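Side-chain contact in translocated intimin receptor Tir (Escherichia coli, PDB 2ZQK), which serves as the host-membrane receptor for bacterial intimin, attaching the bacterium to the cell and triggering the actin polymerization that builds pedestals: residues G41-K44 / D45-A49. Residues are numbered along the deposited sequence; the frame is centred on the assembly and turned at random.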
loop_
_atom_site.group_PDB
_atom_site.type_symbol
_atom_site.label_atom_id
_atom_site.label_comp_id
_atom_site.label_asym_id
_atom_site.label_seq_id
_atom_site.Cartn_x
_atom_site.Cartn_y
_atom_site.Cartn_z
ATOM N N GLY B 41 18.390 -7.850 6.052
ATOM C CA GLY B 41 19.302 -7.207 6.984
ATOM C C GLY B 41 20.742 -7.503 6.633
ATOM O O GLY B 41 21.664 -7.145 7.368
ATOM N N VAL B 42 20.933 -8.154 5.491
ATOM C CA VAL B 42 22.258 -8.523 5.030
ATOM C C VAL B 42 22.521 -7.995 3.628
ATOM O O VAL B 42 21.650 -8.057 2.766
ATOM C CB VAL B 42 22.419 -10.053 5.021
ATOM C CG1 VAL B 42 23.833 -10.425 4.599
ATOM C CG2 VAL B 42 22.128 -10.611 6.391
ATOM N N LEU B 43 23.728 -7.479 3.403
ATOM C CA LEU B 43 24.116 -6.940 2.101
ATOM C C LEU B 43 24.642 -8.011 1.162
ATOM O O LEU B 43 25.144 -9.052 1.591
ATOM C CB LEU B 43 25.204 -5.891 2.261
ATOM C CG LEU B 43 24.937 -4.611 3.039
ATOM C CD1 LEU B 43 26.289 -3.951 3.280
ATOM C CD2 LEU B 43 23.978 -3.668 2.276
ATOM N N LYS B 44 24.542 -7.726 -0.129
ATOM C CA LYS B 44 25.001 -8.638 -1.161
ATOM C C LYS B 44 26.501 -8.883 -1.025
ATOM O O LYS B 44 27.283 -7.932 -0.963
ATOM C CB LYS B 44 24.662 -8.044 -2.528
ATOM C CG LYS B 44 23.159 -7.951 -2.778
ATOM C CD LYS B 44 22.843 -7.391 -4.150
ATOM C CE LYS B 44 21.378 -7.600 -4.492
ATOM N NZ LYS B 44 21.092 -7.221 -5.907
ATOM N N ASP B 45 26.902 -10.154 -0.990
ATOM C CA ASP B 45 28.315 -10.512 -0.826
ATOM C C ASP B 45 29.314 -9.614 -1.564
ATOM O O ASP B 45 30.373 -9.285 -1.011
ATOM C CB ASP B 45 28.542 -11.969 -1.220
ATOM C CG ASP B 45 27.656 -12.927 -0.438
ATOM O OD1 ASP B 45 27.038 -12.495 0.562
ATOM O OD2 ASP B 45 27.578 -14.116 -0.817
ATOM N N ASP B 46 28.982 -9.215 -2.795
ATOM C CA ASP B 46 29.854 -8.344 -3.594
ATOM C C ASP B 46 30.165 -7.060 -2.852
ATOM O O ASP B 46 31.315 -6.630 -2.798
ATOM C CB ASP B 46 29.197 -7.941 -4.911
ATOM C CG ASP B 46 28.722 -9.112 -5.708
ATOM O OD1 ASP B 46 29.545 -10.011 -5.990
ATOM O OD2 ASP B 46 27.523 -9.126 -6.056
ATOM N N VAL B 47 29.129 -6.429 -2.308
ATOM C CA VAL B 47 29.317 -5.188 -1.579
ATOM C C VAL B 47 30.185 -5.434 -0.346
ATOM O O VAL B 47 31.262 -4.850 -0.216
ATOM C CB VAL B 47 27.975 -4.583 -1.144
ATOM C CG1 VAL B 47 28.214 -3.220 -0.517
ATOM C CG2 VAL B 47 27.038 -4.469 -2.347
ATOM N N VAL B 48 29.726 -6.302 0.554
ATOM C CA VAL B 48 30.502 -6.618 1.748
ATOM C C VAL B 48 31.983 -6.746 1.387
ATOM O O VAL B 48 32.839 -6.088 1.989
ATOM C CB VAL B 48 30.048 -7.940 2.382
ATOM C CG1 VAL B 48 30.840 -8.218 3.636
ATOM C CG2 VAL B 48 28.575 -7.882 2.696
ATOM N N ALA B 49 32.279 -7.588 0.397
ATOM C CA ALA B 49 33.659 -7.792 -0.041
ATOM C C ALA B 49 34.308 -6.516 -0.553
ATOM O O ALA B 49 35.427 -6.184 -0.159
ATOM C CB ALA B 49 33.714 -8.843 -1.110
#
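Over one face of the peptide group joining Lys44 to Asp45, Val48 CG2 stands above the oxygen end, 3.9 Å from Lys44 O, and Leu43 O above the Lys44 CA end; Lys44's own CB leaves from the other side. At the nitrogen edge, raised toward the same side as Val48, comes the Asp45 carboxylate, its OD1 4.0 Å from Lys44 C. With CG beside its own backbone N (chi1 -56°), Asp45 folds back along the incoming chain, where OD1 forms a long, weak ion pair with Lys28. Beyond the carbonyl oxygen, Val47 N and Val48 N approach from opposite sides of the peptide plane; both hydrogen bonds are weak, that from Val48 N being 3.3 Å long. Lys44 is thus the N-cap of helix 45-67, the long second helix of the intimin-binding domain, entered from the strand following its beta-hairpin; its extended side chain carries NZ away to a weak hydrogen bond with Asp25 O. Aspartates suit this first turn, since their negative charge probably interacts favourably with the positive end of the helix dipole. Leu43 supplies the apolar anchor: CB packs 3.9 Å from Val48 CG2. It also touches Thr17 and Phe21 of helix 7-21, while Val47 meets Ala20.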